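PDB 3QA9: CoA binding domain protein from Escherichia coli, which is a CoA-binding domain protein with a Rossmann-like fold, of a kind that probably binds a nucleotide-containing cofactor. Local coordinates for residues E10-R13 with E14-R18. Sequence-based numbering, arbitrary orientation.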
ATOM      1  N   GLU A  10     -12.372  -9.112  -9.193  1.00 18.70           N
ATOM      2  CA  GLU A  10     -11.982  -8.515 -10.483  1.00 18.10           C
ATOM      3  C   GLU A  10     -11.372  -7.125 -10.283  1.00 18.04           C
ATOM      4  O   GLU A  10     -10.355  -6.792 -10.888  1.00 17.31           O
ATOM      5  CB  GLU A  10     -13.195  -8.419 -11.431  1.00 20.73           C
ATOM      6  CG  GLU A  10     -13.001  -7.481 -12.627  1.00 23.32           C
ATOM      7  CD  GLU A  10     -11.847  -7.869 -13.528  1.00 24.18           C
ATOM      8  OE1 GLU A  10     -11.397  -7.026 -14.328  1.00 24.09           O
ATOM      9  OE2 GLU A  10     -11.388  -9.015 -13.428  1.00 27.64           O
ATOM     10  N   ASP A  11     -12.002  -6.320  -9.432  1.00 17.25           N
ATOM     11  CA  ASP A  11     -11.519  -4.968  -9.144  1.00 17.16           C
ATOM     12  C   ASP A  11     -10.130  -5.030  -8.507  1.00 15.54           C
ATOM     13  O   ASP A  11      -9.249  -4.250  -8.826  1.00 16.79           O
ATOM     14  CB  ASP A  11     -12.445  -4.225  -8.161  1.00 19.75           C
ATOM     15  CG  ASP A  11     -13.872  -4.071  -8.664  1.00 23.40           C
ATOM     16  OD1 ASP A  11     -14.075  -3.897  -9.878  1.00 24.61           O
ATOM     17  OD2 ASP A  11     -14.784  -4.118  -7.812  1.00 24.61           O
ATOM     18  N   ILE A  12      -9.955  -5.950  -7.570  1.00 15.69           N
ATOM     19  CA  ILE A  12      -8.672  -6.107  -6.901  1.00 14.18           C
ATOM     20  C   ILE A  12      -7.616  -6.493  -7.924  1.00 14.91           C
ATOM     21  O   ILE A  12      -6.502  -5.974  -7.931  1.00 14.91           O
ATOM     22  CB  ILE A  12      -8.757  -7.187  -5.814  1.00 12.69           C
ATOM     23  CG1 ILE A  12      -9.703  -6.726  -4.708  1.00 15.28           C
ATOM     24  CG2 ILE A  12      -7.382  -7.459  -5.261  1.00 14.03           C
ATOM     25  CD1 ILE A  12      -9.282  -5.427  -4.057  1.00 16.86           C
ATOM     26  N   ARG A  13      -7.986  -7.416  -8.800  1.00 15.18           N
ATOM     27  CA  ARG A  13      -7.085  -7.864  -9.851  1.00 16.48           C
ATOM     28  C   ARG A  13      -6.673  -6.669 -10.708  1.00 15.76           C
ATOM     29  O   ARG A  13      -5.510  -6.519 -11.070  1.00 14.19           O
ATOM     30  CB  ARG A  13      -7.760  -8.927 -10.737  1.00 17.72           C
ATOM     31  CG  ARG A  13      -6.777  -9.625 -11.672  1.00 25.32           C
ATOM     32  CD  ARG A  13      -7.475 -10.548 -12.688  1.00 27.23           C
ATOM     33  NE  ARG A  13      -8.405  -9.790 -13.517  1.00 34.14           N
ATOM     34  CZ  ARG A  13      -8.066  -8.938 -14.479  1.00 36.79           C
ATOM     35  NH1 ARG A  13      -6.801  -8.713 -14.780  1.00 38.55           N
ATOM     36  NH2 ARG A  13      -9.014  -8.275 -15.117  1.00 38.64           N
ATOM     37  N   GLU A  14      -7.637  -5.821 -11.034  1.00 15.21           N
ATOM     38  CA  GLU A  14      -7.357  -4.643 -11.849  1.00 14.24           C
ATOM     39  C   GLU A  14      -6.393  -3.686 -11.172  1.00 15.06           C
ATOM     40  O   GLU A  14      -5.496  -3.136 -11.798  1.00 14.01           O
ATOM     41  CB  GLU A  14      -8.664  -3.916 -12.190  1.00 14.97           C
ATOM     42  CG  GLU A  14      -9.518  -4.690 -13.174  1.00 19.95           C
ATOM     43  CD  GLU A  14     -10.825  -4.002 -13.532  1.00 21.87           C
ATOM     44  OE1 GLU A  14     -10.860  -2.763 -13.556  1.00 26.22           O
ATOM     45  OE2 GLU A  14     -11.808  -4.710 -13.812  1.00 24.65           O
ATOM     46  N   ILE A  15      -6.584  -3.489  -9.878  1.00 14.24           N
ATOM     47  CA  ILE A  15      -5.712  -2.599  -9.128  1.00 13.70           C
ATOM     48  C   ILE A  15      -4.268  -3.088  -9.157  1.00 14.38           C
ATOM     49  O   ILE A  15      -3.340  -2.313  -9.394  1.00 14.51           O
ATOM     50  CB  ILE A  15      -6.182  -2.496  -7.667  1.00 14.99           C
ATOM     51  CG1 ILE A  15      -7.513  -1.737  -7.610  1.00 14.34           C
ATOM     52  CG2 ILE A  15      -5.126  -1.809  -6.828  1.00 13.59           C
ATOM     53  CD1 ILE A  15      -8.187  -1.811  -6.254  1.00 16.79           C
ATOM     54  N   LEU A  16      -4.084  -4.381  -8.921  1.00 14.73           N
ATOM     55  CA  LEU A  16      -2.749  -4.971  -8.903  1.00 15.63           C
ATOM     56  C   LEU A  16      -2.095  -5.025 -10.273  1.00 17.60           C
ATOM     57  O   LEU A  16      -0.871  -4.964 -10.387  1.00 17.95           O
ATOM     58  CB  LEU A  16      -2.809  -6.381  -8.328  1.00 14.40           C
ATOM     59  CG  LEU A  16      -3.208  -6.495  -6.857  1.00 15.66           C
ATOM     60  CD1 LEU A  16      -3.359  -7.963  -6.499  1.00 17.81           C
ATOM     61  CD2 LEU A  16      -2.161  -5.821  -5.979  1.00 15.44           C
ATOM     62  N   THR A  17      -2.907  -5.152 -11.313  1.00 17.11           N
ATOM     63  CA  THR A  17      -2.361  -5.213 -12.653  1.00 20.15           C
ATOM     64  C   THR A  17      -2.088  -3.859 -13.274  1.00 20.29           C
ATOM     65  O   THR A  17      -1.113  -3.684 -13.985  1.00 17.96           O
ATOM     66  CB  THR A  17      -3.281  -6.010 -13.587  1.00 20.25           C
ATOM     67  OG1 THR A  17      -4.581  -5.423 -13.593  1.00 25.73           O
ATOM     68  CG2 THR A  17      -3.391  -7.407 -13.132  1.00 20.86           C
ATOM     69  N   ARG A  18      -2.942  -2.889 -12.995  1.00 21.23           N
ATOM     70  CA  ARG A  18      -2.786  -1.569 -13.592  1.00 20.83           C
ATOM     71  C   ARG A  18      -1.859  -0.564 -12.916  1.00 21.79           C
ATOM     72  O   ARG A  18      -1.260   0.283 -13.584  1.00 20.03           O
ATOM     73  CB  ARG A  18      -4.170  -0.937 -13.780  1.00 23.61           C
ATOM     74  CG  ARG A  18      -5.102  -1.800 -14.610  1.00 26.39           C
ATOM     75  CD  ARG A  18      -6.466  -1.161 -14.788  1.00 32.38           C
ATOM     76  NE  ARG A  18      -7.366  -2.023 -15.551  1.00 34.29           N
ATOM     77  CZ  ARG A  18      -8.620  -1.712 -15.860  1.00 36.60           C
ATOM     78  NH1 ARG A  18      -9.131  -0.551 -15.470  1.00 37.68           N
ATOM     79  NH2 ARG A  18      -9.365  -2.561 -16.559  1.00 36.99           N
TER
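Glu10 and Glu14, one helical turn apart, bring their carboxylates together with planes turned 60° to each other, and Glu10 OE1 lies just 2.4 Å from Glu14 OE2. Two oxygens this close suggest that one acid group holds a proton. Positive charge flanks the pair. With CG of Glu10 anti to the backbone N, the bend at chi2 brings the carboxylate round to the Arg13 guanidinium. There Arg13 NE donates to Glu10 OE2 over 3.1 Å, in the guanidinium plane and on the syn side of the oxygen, though 31° out of the carboxylate plane, while Arg13 NH2 adds weak bonds to both oxygens, the shorter to Glu10 OE1 (2.8 Å). Beyond Glu14, the Arg18 guanidinium turns a face to Glu14 OE1, a contact of charges alone, with Arg18 NH2 3.4 Å from that oxygen. The amides of Glu14 to Arg18 bond to the carbonyls four residues earlier. Chi1 of 57° sets Thr17 OG1 between its backbone N and carbonyl carbon, 2.9 Å from Arg13 O and 3.0 Å from Glu14 O; its one proton has both as possible acceptors. On the buried side, Ile12 CG2 packs against Leu16 CD1 at 4.2 Å, and Ile12 CD1 meets Ile15 CD1 at 4.4 Å. Ile12 and Leu16 continue onto Trp103 and helix 130-137, and Ile15 onto Ile123 and Val125 of strand 123-126. Residues 10-18 thus form an amphipathic alpha-helix, charged outside and aliphatic inside, packed against the parallel sheet of a Rossmann-like alpha/beta fold.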